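PDB 5ZB2: DNA repair protein RAD7 from Saccharomyces cerevisiae, which takes part in global genome nucleotide excision repair, which removes damage from nontranscribed DNA, as a component of the global genome repair complex and a partner of Elc1. Local coordinates for residues A[206-216]-A[234-245]; A[368-379]-A[392-400]. All coordinates share one frame; numbering follows the deposited sequence. Where two conformers were deposited one is given.

Contact 1 of 2, residues A[206-216]-A[234-245]. With GOL (glycerol), chain G.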
loop_
_atom_site.group_PDB
_atom_site.type_symbol
_atom_site.label_atom_id
_atom_site.label_comp_id
_atom_site.label_asym_id
_atom_site.label_seq_id
_atom_site.Cartn_x
_atom_site.Cartn_y
_atom_site.Cartn_z
ATOM N N ASP A 206 -8.376 38.378 6.731
ATOM C CA ASP A 206 -8.692 39.601 6.003
ATOM C C ASP A 206 -8.607 39.444 4.489
ATOM O O ASP A 206 -8.862 40.422 3.779
ATOM C CB ASP A 206 -7.756 40.722 6.459
ATOM C CG ASP A 206 -7.917 41.053 7.933
ATOM O OD1 ASP A 206 -9.068 41.096 8.415
ATOM O OD2 ASP A 206 -6.889 41.263 8.613
ATOM N N GLU A 207 -8.265 38.259 3.974
ATOM C CA GLU A 207 -8.210 38.018 2.536
ATOM C C GLU A 207 -9.231 36.978 2.081
ATOM O O GLU A 207 -9.126 36.466 0.963
ATOM C CB GLU A 207 -6.802 37.579 2.127
ATOM C CG GLU A 207 -5.743 38.655 2.272
ATOM C CD GLU A 207 -4.342 38.116 2.067
ATOM O OE1 GLU A 207 -4.066 36.987 2.528
ATOM O OE2 GLU A 207 -3.519 38.814 1.439
ATOM N N PHE A 208 -10.217 36.656 2.919
ATOM C CA PHE A 208 -11.188 35.625 2.571
ATOM C C PHE A 208 -11.904 36.001 1.281
ATOM O O PHE A 208 -12.355 37.140 1.119
ATOM C CB PHE A 208 -12.199 35.437 3.706
ATOM C CG PHE A 208 -12.973 34.153 3.613
ATOM C CD1 PHE A 208 -14.111 34.068 2.830
ATOM C CD2 PHE A 208 -12.552 33.027 4.302
ATOM C CE1 PHE A 208 -14.818 32.878 2.737
ATOM C CE2 PHE A 208 -13.252 31.841 4.213
ATOM C CZ PHE A 208 -14.387 31.765 3.430
ATOM N N HIS A 209 -12.017 35.041 0.358
ATOM C CA HIS A 209 -12.549 35.359 -0.961
ATOM C C HIS A 209 -13.561 34.371 -1.531
ATOM O O HIS A 209 -14.208 34.719 -2.525
ATOM C CB HIS A 209 -11.396 35.513 -1.967
ATOM C CG HIS A 209 -10.504 34.313 -2.070
ATOM N ND1 HIS A 209 -10.881 33.158 -2.723
ATOM C CD2 HIS A 209 -9.245 34.098 -1.623
ATOM C CE1 HIS A 209 -9.896 32.280 -2.664
ATOM N NE2 HIS A 209 -8.891 32.825 -2.002
ATOM N N SER A 210 -13.743 33.179 -0.958
ATOM C CA SER A 210 -14.623 32.171 -1.548
ATOM C C SER A 210 -15.414 31.454 -0.463
ATOM O O SER A 210 -14.832 30.773 0.387
ATOM C CB SER A 210 -13.824 31.155 -2.371
ATOM O OG SER A 210 -13.352 31.729 -3.576
ATOM N N LEU A 211 -16.738 31.588 -0.516
ATOM C CA LEU A 211 -17.649 30.915 0.401
ATOM C C LEU A 211 -18.680 30.148 -0.404
ATOM O O LEU A 211 -19.339 30.722 -1.279
ATOM C CB LEU A 211 -18.365 31.910 1.323
ATOM C CG LEU A 211 -19.432 31.270 2.221
ATOM C CD1 LEU A 211 -18.772 30.398 3.266
ATOM C CD2 LEU A 211 -20.310 32.320 2.867
ATOM N N CYS A 212 -18.819 28.855 -0.109
ATOM C CA CYS A 212 -19.787 27.990 -0.775
ATOM C C CYS A 212 -20.577 27.233 0.281
ATOM O O CYS A 212 -19.989 26.551 1.127
ATOM C CB CYS A 212 -19.094 27.007 -1.725
ATOM S SG CYS A 212 -18.115 27.785 -3.028
ATOM N N ILE A 213 -21.902 27.356 0.233
ATOM C CA ILE A 213 -22.799 26.620 1.123
ATOM C C ILE A 213 -23.949 26.102 0.272
ATOM O O ILE A 213 -24.634 26.891 -0.386
ATOM C CB ILE A 213 -23.340 27.483 2.278
ATOM C CG1 ILE A 213 -22.188 28.055 3.114
ATOM C CG2 ILE A 213 -24.281 26.655 3.150
ATOM C CD1 ILE A 213 -22.627 29.005 4.234
ATOM N N GLU A 214 -24.168 24.784 0.283
ATOM C CA GLU A 214 -25.190 24.184 -0.564
ATOM C C GLU A 214 -26.002 23.158 0.213
ATOM O O GLU A 214 -25.441 22.316 0.918
ATOM C CB GLU A 214 -24.566 23.518 -1.794
ATOM C CG GLU A 214 -23.578 24.390 -2.538
ATOM C CD GLU A 214 -23.106 23.754 -3.833
ATOM O OE1 GLU A 214 -23.779 23.939 -4.868
ATOM O OE2 GLU A 214 -22.068 23.059 -3.816
ATOM N N TYR A 215 -27.324 23.232 0.064
ATOM C CA TYR A 215 -28.269 22.225 0.529
ATOM C C TYR A 215 -28.027 21.823 1.981
ATOM O O TYR A 215 -27.672 20.672 2.262
ATOM C CB TYR A 215 -28.207 21.014 -0.405
ATOM C CG TYR A 215 -28.286 21.452 -1.848
ATOM C CD1 TYR A 215 -29.454 22.001 -2.351
ATOM C CD2 TYR A 215 -27.186 21.365 -2.688
ATOM C CE1 TYR A 215 -29.535 22.437 -3.656
ATOM C CE2 TYR A 215 -27.255 21.797 -3.999
ATOM C CZ TYR A 215 -28.437 22.334 -4.478
ATOM O OH TYR A 215 -28.529 22.770 -5.781
ATOM N N PRO A 216 -28.224 22.737 2.929
ATOM C CA PRO A 216 -28.204 22.341 4.341
ATOM C C PRO A 216 -29.354 21.396 4.651
ATOM O O PRO A 216 -30.438 21.495 4.073
ATOM C CB PRO A 216 -28.357 23.671 5.085
ATOM C CG PRO A 216 -29.089 24.550 4.112
ATOM C CD PRO A 216 -28.578 24.155 2.756
ATOM N N ILE A 234 -16.516 39.078 5.673
ATOM C CA ILE A 234 -15.781 38.727 4.460
ATOM C C ILE A 234 -16.210 39.529 3.242
ATOM O O ILE A 234 -15.540 39.439 2.201
ATOM C CB ILE A 234 -15.897 37.217 4.149
ATOM C CG1 ILE A 234 -17.337 36.848 3.770
ATOM C CG2 ILE A 234 -15.435 36.394 5.348
ATOM C CD1 ILE A 234 -17.504 35.412 3.283
ATOM N N GLY A 235 -17.295 40.302 3.325
ATOM C CA GLY A 235 -17.837 40.941 2.135
ATOM C C GLY A 235 -16.822 41.766 1.367
ATOM O O GLY A 235 -16.913 41.890 0.140
ATOM N N ARG A 236 -15.833 42.324 2.067
ATOM C CA ARG A 236 -14.911 43.266 1.440
ATOM C C ARG A 236 -14.067 42.599 0.357
ATOM O O ARG A 236 -13.845 43.184 -0.710
ATOM C CB ARG A 236 -14.023 43.892 2.515
ATOM C CG ARG A 236 -12.930 44.819 1.998
ATOM C CD ARG A 236 -12.155 45.431 3.158
ATOM N NE ARG A 236 -11.826 44.435 4.178
ATOM C CZ ARG A 236 -10.708 43.714 4.205
ATOM N NH1 ARG A 236 -9.776 43.869 3.273
ATOM N NH2 ARG A 236 -10.518 42.832 5.175
ATOM N N THR A 237 -13.586 41.378 0.606
ATOM C CA THR A 237 -12.681 40.693 -0.313
ATOM C C THR A 237 -13.336 39.510 -1.019
ATOM O O THR A 237 -12.638 38.713 -1.655
ATOM C CB THR A 237 -11.433 40.216 0.437
ATOM O OG1 THR A 237 -11.825 39.458 1.586
ATOM C CG2 THR A 237 -10.586 41.400 0.884
ATOM N N LEU A 238 -14.655 39.388 -0.940
ATOM C CA LEU A 238 -15.345 38.216 -1.463
ATOM C C LEU A 238 -15.318 38.213 -2.988
ATOM O O LEU A 238 -15.799 39.156 -3.626
ATOM C CB LEU A 238 -16.781 38.204 -0.947
ATOM C CG LEU A 238 -17.585 36.914 -1.061
ATOM C CD1 LEU A 238 -16.858 35.743 -0.413
ATOM C CD2 LEU A 238 -18.943 37.118 -0.409
ATOM N N ARG A 239 -14.761 37.149 -3.574
ATOM C CA ARG A 239 -14.768 36.967 -5.022
ATOM C C ARG A 239 -15.682 35.841 -5.487
ATOM O O ARG A 239 -15.997 35.776 -6.681
ATOM C CB ARG A 239 -13.343 36.701 -5.534
ATOM C CG ARG A 239 -12.326 37.765 -5.130
ATOM C CD ARG A 239 -11.037 37.652 -5.938
ATOM N NE ARG A 239 -10.429 36.325 -5.843
ATOM C CZ ARG A 239 -9.436 35.994 -5.021
ATOM N NH1 ARG A 239 -8.906 36.887 -4.198
ATOM N NH2 ARG A 239 -8.964 34.753 -5.025
ATOM N N LYS A 240 -16.117 34.959 -4.589
ATOM C CA LYS A 240 -16.989 33.844 -4.948
ATOM C C LYS A 240 -17.997 33.635 -3.832
ATOM O O LYS A 240 -17.614 33.307 -2.704
ATOM C CB LYS A 240 -16.172 32.567 -5.182
ATOM C CG LYS A 240 -17.001 31.323 -5.483
ATOM C CD LYS A 240 -16.104 30.116 -5.734
ATOM C CE LYS A 240 -16.884 28.919 -6.243
ATOM N NZ LYS A 240 -15.983 27.781 -6.582
ATOM N N LEU A 241 -19.280 33.815 -4.144
ATOM C CA LEU A 241 -20.359 33.565 -3.195
ATOM C C LEU A 241 -21.349 32.587 -3.809
ATOM O O LEU A 241 -21.958 32.882 -4.844
ATOM C CB LEU A 241 -21.064 34.867 -2.807
ATOM C CG LEU A 241 -22.214 34.717 -1.808
ATOM C CD1 LEU A 241 -21.706 34.181 -0.481
ATOM C CD2 LEU A 241 -22.938 36.043 -1.615
ATOM N N VAL A 242 -21.519 31.434 -3.165
ATOM C CA VAL A 242 -22.412 30.382 -3.640
ATOM C C VAL A 242 -23.295 29.953 -2.477
ATOM O O VAL A 242 -22.800 29.408 -1.484
ATOM C CB VAL A 242 -21.633 29.180 -4.207
ATOM C CG1 VAL A 242 -22.574 28.011 -4.532
ATOM C CG2 VAL A 242 -20.863 29.587 -5.462
ATOM N N LEU A 243 -24.599 30.201 -2.597
ATOM C CA LEU A 243 -25.589 29.800 -1.596
ATOM C C LEU A 243 -26.742 29.136 -2.346
ATOM O O LEU A 243 -27.669 29.817 -2.797
ATOM C CB LEU A 243 -26.070 30.992 -0.777
ATOM C CG LEU A 243 -25.010 31.779 -0.002
ATOM C CD1 LEU A 243 -25.602 33.078 0.541
ATOM C CD2 LEU A 243 -24.435 30.933 1.127
ATOM N N ASN A 244 -26.688 27.813 -2.472
ATOM C CA ASN A 244 -27.691 27.053 -3.206
ATOM C C ASN A 244 -28.523 26.217 -2.243
ATOM O O ASN A 244 -27.990 25.590 -1.324
ATOM C CB ASN A 244 -27.038 26.145 -4.251
ATOM C CG ASN A 244 -26.152 26.908 -5.222
ATOM O OD1 ASN A 244 -26.340 28.104 -5.452
ATOM N ND2 ASN A 244 -25.177 26.214 -5.800
ATOM N N GLY A 245 -29.837 26.209 -2.462
ATOM C CA GLY A 245 -30.727 25.436 -1.624
ATOM C C GLY A 245 -30.967 25.998 -0.242
ATOM O O GLY A 245 -31.596 25.325 0.581
HETATM C C1 GOL G . -10.820 32.394 -6.643
HETATM O O1 GOL G . -10.967 33.581 -7.392
HETATM C C2 GOL G . -11.971 31.443 -6.965
HETATM O O2 GOL G . -12.328 30.681 -5.831
HETATM C C3 GOL G . -13.175 32.238 -7.460
HETATM O O3 GOL G . -13.078 32.457 -8.851
#
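Arg239 lays its guanidinium flat over the imidazole of His209, the planes only 20° apart. Traced outward, Arg239 CB lies 3.7 Å from His209 O and Arg239 CG brushes His209 CB. A bend at chi3 (-56°) then folds the chain over the ring: CZ and NH1 sit above His209 CB and CG, and Arg239 NH2, at the tip, stands over the ring centre, 3.4 Å from His209 CG. Along the guanidinium edge, Arg239 NE donates to O1 of a glycerol, probably from the crystallisation liquor, at 3.2 Å. His209 ND1 and Ser210 OG, 3.0 Å apart in the ring plane, share a hydrogen bond that probably limits rotation of the imidazole. With a serine in place of His209, the guanidinium would probably lose the flat surface beneath it and be free to swing, while Ser210 OG lost its ring partner.

Beyond this pair, strands 210-214 and 240-244 run parallel as neighbours in the leucine-rich repeat solenoid that forms this C-terminal part of Rad7. Leu211 and Ile213 lie beside Leu241 and Leu243, each pair pointing the same way; Leu211 meets Leu230 and Leu243 meets Ile227 of helix 224-234, and branched apolar chains suit this buried layer. Ile213 CB rests 3.8 Å from Leu243 CD2. Ser210, Cys212 and Glu214 share the other face with Lys240, Val242 and Asn244. Further along, Asn244 ND2 donates to Glu214 OE1 (2.8 Å) on the anti side of the carboxylate but tilted out of its plane, while Asn244 OD1 is hydrogen-bonded to Ser272 OG and Glu274 N, so both ends of this buried amide are used.

Contact 2 of 2, residues A[368-379]-A[392-400]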
loop_
_atom_site.group_PDB
_atom_site.type_symbol
_atom_site.label_atom_id
_atom_site.label_comp_id
_atom_site.label_asym_id
_atom_site.label_seq_id
_atom_site.Cartn_x
_atom_site.Cartn_y
_atom_site.Cartn_z
ATOM N N GLY A 368 -28.881 34.841 -30.565
ATOM C CA GLY A 368 -27.814 34.392 -31.442
ATOM C C GLY A 368 -27.105 35.531 -32.146
ATOM O O GLY A 368 -25.917 35.428 -32.459
ATOM N N GLU A 369 -27.814 36.630 -32.401
ATOM C CA GLU A 369 -27.230 37.771 -33.094
ATOM C C GLU A 369 -26.578 38.769 -32.146
ATOM O O GLU A 369 -25.659 39.488 -32.555
ATOM C CB GLU A 369 -28.301 38.488 -33.925
ATOM C CG GLU A 369 -29.060 37.594 -34.902
ATOM C CD GLU A 369 -28.145 36.794 -35.811
ATOM O OE1 GLU A 369 -27.621 35.752 -35.363
ATOM O OE2 GLU A 369 -27.947 37.209 -36.973
ATOM N N GLN A 370 -27.024 38.831 -30.890
ATOM C CA GLN A 370 -26.505 39.801 -29.933
ATOM C C GLN A 370 -25.346 39.270 -29.099
ATOM O O GLN A 370 -24.766 40.038 -28.321
ATOM C CB GLN A 370 -27.622 40.261 -28.988
ATOM C CG GLN A 370 -28.692 41.117 -29.643
ATOM C CD GLN A 370 -29.711 41.631 -28.645
ATOM O OE1 GLN A 370 -29.748 41.193 -27.495
ATOM N NE2 GLN A 370 -30.542 42.570 -29.080
ATOM N N ASN A 371 -24.997 37.991 -29.234
ATOM C CA ASN A 371 -23.965 37.359 -28.413
ATOM C C ASN A 371 -23.024 36.581 -29.326
ATOM O O ASN A 371 -23.249 35.395 -29.605
ATOM C CB ASN A 371 -24.589 36.458 -27.349
ATOM C CG ASN A 371 -25.432 37.239 -26.353
ATOM O OD1 ASN A 371 -24.935 37.675 -25.314
ATOM N ND2 ASN A 371 -26.709 37.432 -26.672
ATOM N N PRO A 372 -21.944 37.214 -29.795
ATOM C CA PRO A 372 -21.111 36.569 -30.824
ATOM C C PRO A 372 -20.449 35.280 -30.367
ATOM O O PRO A 372 -20.195 34.401 -31.200
ATOM C CB PRO A 372 -20.072 37.648 -31.155
ATOM C CG PRO A 372 -19.990 38.481 -29.927
ATOM C CD PRO A 372 -21.380 38.505 -29.362
ATOM N N ASN A 373 -20.157 35.137 -29.076
ATOM C CA ASN A 373 -19.462 33.963 -28.569
ATOM C C ASN A 373 -20.392 32.952 -27.912
ATOM O O ASN A 373 -19.910 31.954 -27.369
ATOM C CB ASN A 373 -18.377 34.387 -27.575
ATOM C CG ASN A 373 -17.202 35.064 -28.252
ATOM O OD1 ASN A 373 -16.831 34.712 -29.372
ATOM N ND2 ASN A 373 -16.612 36.043 -27.576
ATOM N N LEU A 374 -21.703 33.178 -27.946
ATOM C CA LEU A 374 -22.642 32.223 -27.372
ATOM C C LEU A 374 -22.662 30.956 -28.222
ATOM O O LEU A 374 -22.894 31.019 -29.433
ATOM C CB LEU A 374 -24.034 32.841 -27.285
ATOM C CG LEU A 374 -25.115 32.030 -26.566
ATOM C CD1 LEU A 374 -24.697 31.673 -25.148
ATOM C CD2 LEU A 374 -26.420 32.808 -26.544
ATOM N N THR A 375 -22.414 29.808 -27.590
ATOM C CA THR A 375 -22.319 28.539 -28.299
ATOM C C THR A 375 -23.359 27.510 -27.877
ATOM O O THR A 375 -23.699 26.641 -28.683
ATOM C CB THR A 375 -20.923 27.922 -28.108
ATOM O OG1 THR A 375 -20.757 27.517 -26.744
ATOM C CG2 THR A 375 -19.838 28.929 -28.467
ATOM N N VAL A 376 -23.871 27.576 -26.650
ATOM C CA VAL A 376 -24.843 26.608 -26.154
ATOM C C VAL A 376 -25.966 27.347 -25.440
ATOM O O VAL A 376 -25.717 28.248 -24.632
ATOM C CB VAL A 376 -24.189 25.576 -25.210
ATOM C CG1 VAL A 376 -25.226 24.569 -24.709
ATOM C CG2 VAL A 376 -23.041 24.861 -25.913
ATOM N N ILE A 377 -27.202 26.954 -25.738
ATOM C CA ILE A 377 -28.389 27.475 -25.070
ATOM C C ILE A 377 -29.271 26.288 -24.714
ATOM O O ILE A 377 -29.733 25.567 -25.606
ATOM C CB ILE A 377 -29.167 28.474 -25.946
ATOM C CG1 ILE A 377 -28.282 29.660 -26.341
ATOM C CG2 ILE A 377 -30.421 28.961 -25.215
ATOM C CD1 ILE A 377 -28.931 30.574 -27.369
ATOM N N ASP A 378 -29.509 26.089 -23.422
ATOM C CA ASP A 378 -30.397 25.031 -22.963
ATOM C C ASP A 378 -31.827 25.559 -22.957
ATOM O O ASP A 378 -32.135 26.518 -22.243
ATOM C CB ASP A 378 -29.988 24.541 -21.573
ATOM C CG ASP A 378 -30.664 23.234 -21.192
ATOM O OD1 ASP A 378 -31.804 22.985 -21.647
ATOM O OD2 ASP A 378 -30.048 22.450 -20.442
ATOM N N VAL A 379 -32.690 24.942 -23.763
ATOM C CA VAL A 379 -34.089 25.333 -23.868
ATOM C C VAL A 379 -35.015 24.212 -23.396
ATOM O O VAL A 379 -36.184 24.171 -23.769
ATOM C CB VAL A 379 -34.438 25.771 -25.304
ATOM C CG1 VAL A 379 -33.623 26.999 -25.701
ATOM C CG2 VAL A 379 -34.211 24.630 -26.284
ATOM N N ARG A 392 -27.675 30.265 -36.314
ATOM C CA ARG A 392 -26.551 30.687 -37.130
ATOM C C ARG A 392 -25.329 29.826 -36.810
ATOM O O ARG A 392 -25.268 29.186 -35.757
ATOM C CB ARG A 392 -26.252 32.170 -36.898
ATOM C CG ARG A 392 -26.006 32.560 -35.447
ATOM C CD ARG A 392 -24.537 32.447 -35.061
ATOM N NE ARG A 392 -24.317 32.764 -33.653
ATOM C CZ ARG A 392 -23.126 32.775 -33.063
ATOM N NH1 ARG A 392 -22.030 32.492 -33.756
ATOM N NH2 ARG A 392 -23.029 33.077 -31.775
ATOM N N PRO A 393 -24.345 29.792 -37.707
ATOM C CA PRO A 393 -23.211 28.876 -37.522
ATOM C C PRO A 393 -22.546 29.041 -36.162
ATOM O O PRO A 393 -22.176 30.147 -35.759
ATOM C CB PRO A 393 -22.262 29.260 -38.663
ATOM C CG PRO A 393 -23.137 29.862 -39.700
ATOM C CD PRO A 393 -24.225 30.571 -38.952
ATOM N N GLY A 394 -22.398 27.923 -35.450
ATOM C CA GLY A 394 -21.676 27.872 -34.197
ATOM C C GLY A 394 -22.542 27.663 -32.973
ATOM O O GLY A 394 -22.018 27.261 -31.926
ATOM N N LEU A 395 -23.845 27.914 -33.068
ATOM C CA LEU A 395 -24.740 27.834 -31.922
ATOM C C LEU A 395 -25.519 26.527 -31.966
ATOM O O LEU A 395 -26.047 26.148 -33.016
ATOM C CB LEU A 395 -25.701 29.024 -31.902
ATOM C CG LEU A 395 -26.477 29.254 -30.602
ATOM C CD1 LEU A 395 -26.804 30.730 -30.450
ATOM C CD2 LEU A 395 -27.759 28.426 -30.548
ATOM N N THR A 396 -25.591 25.847 -30.823
ATOM C CA THR A 396 -26.316 24.593 -30.695
ATOM C C THR A 396 -27.317 24.706 -29.553
ATOM O O THR A 396 -27.009 25.269 -28.498
ATOM C CB THR A 396 -25.363 23.419 -30.439
ATOM O OG1 THR A 396 -24.834 23.510 -29.111
ATOM C CG2 THR A 396 -24.213 23.437 -31.437
ATOM N N LEU A 397 -28.513 24.169 -29.770
ATOM C CA LEU A 397 -29.577 24.186 -28.775
ATOM C C LEU A 397 -29.735 22.793 -28.182
ATOM O O LEU A 397 -29.892 21.814 -28.919
ATOM C CB LEU A 397 -30.900 24.649 -29.389
ATOM C CG LEU A 397 -30.921 26.029 -30.052
ATOM C CD1 LEU A 397 -32.321 26.337 -30.561
ATOM C CD2 LEU A 397 -30.449 27.117 -29.102
ATOM N N ILE A 398 -29.697 22.712 -26.856
ATOM C CA ILE A 398 -29.872 21.457 -26.135
ATOM C C ILE A 398 -31.188 21.520 -25.372
ATOM O O ILE A 398 -31.652 22.596 -24.976
ATOM C CB ILE A 398 -28.688 21.172 -25.185
ATOM C CG1 ILE A 398 -28.491 22.334 -24.205
ATOM C CG2 ILE A 398 -27.424 20.920 -25.996
ATOM C CD1 ILE A 398 -27.329 22.164 -23.240
ATOM N N GLY A 399 -31.796 20.353 -25.175
ATOM C CA GLY A 399 -33.082 20.278 -24.512
ATOM C C GLY A 399 -34.272 20.318 -25.442
ATOM O O GLY A 399 -35.352 20.761 -25.032
ATOM N N ARG A 400 -34.114 19.870 -26.682
ATOM C CA ARG A 400 -35.206 19.862 -27.641
ATOM C C ARG A 400 -36.175 18.721 -27.334
ATOM O O ARG A 400 -35.937 17.882 -26.461
ATOM C CB ARG A 400 -34.661 19.725 -29.062
ATOM C CG ARG A 400 -33.517 20.677 -29.390
ATOM C CD ARG A 400 -33.963 22.126 -29.344
ATOM N NE ARG A 400 -34.958 22.428 -30.369
ATOM C CZ ARG A 400 -34.669 22.720 -31.635
ATOM N NH1 ARG A 400 -35.644 22.981 -32.492
ATOM N NH2 ARG A 400 -33.409 22.747 -32.052
#
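The C-terminal end of the leucine-rich repeat array is formed where Val376, Ile377 and Asp378 pair in parallel with Thr396, Leu397 and Ile398, the last strand of the chain. Ile377 sits at the middle of the ladder: Ile377 N donates to Thr396 O at 3.2 Å and its O accepts from Ile398 N. Val379 N then closes the pairing on Ile398 O, a nearly straight bond of 2.8 Å. The axes of the two short strands make an angle of 25°.

Ile377 and Leu397 point inward, with Ile377 CB 3.7 Å from Leu397 CD2, and both side chains also touch Ile364 of helix 361-370. Leu395 extends this apolar layer, Leu395 CD1 meeting Ile377 CD1 at 3.7 Å and lying against Gly368 CA. On the other face Ile398 CG1 lies between the backbone N and the carbonyl carbon (chi1 56°), which brings Ile398 CD1 over to the neighbouring strand, 3.5 Å from Val376 CG1. Thr396, on this same face, packs against Lys44 of the Elongin-C chain. Immediately after the strand, Gly399 takes backbone angles that would jam a side chain against the preceding carbonyl.

Arg392 bridges to the end of the helix. Bent at chi2 (90°) and straight thereafter, it brings Arg392 NE to Gly368 O (3.3 Å) and Arg392 NH2 to Pro372 O (3.2 Å), both weak hydrogen bonds, while NH1 makes another weak one to Pro393 O. A long cationic chain suits this cluster of carbonyls near a helix C-terminus, whose partial negative charge would probably favour it. Short parallel strands with aliphatic residues turned toward a helix behind them, and mixed residues on the other face, are typical of a leucine-rich repeat solenoid.

Both contacts pair consecutive strands of the same parallel solenoid, yet they share no strand or helix, and their centres lie about 30 Å apart. Contact 1 falls mid-array, its centre about 11 Å from that of the chain, with further strands on either side; most of its touching residues are buried, and no other protein chain reaches it. Contact 2, at the C-terminal edge, has its centre about 25 Å from that of the chain, buries less surface, and has Elongin-C as a neighbour. Aliphatic residues facing helices recur in both. Arg239 of contact 1 stacks on an aromatic ring, whereas Arg392 of contact 2 reaches backbone carbonyls through weak hydrogen bonds, as Arg236 of contact 1 does with one carbonyl.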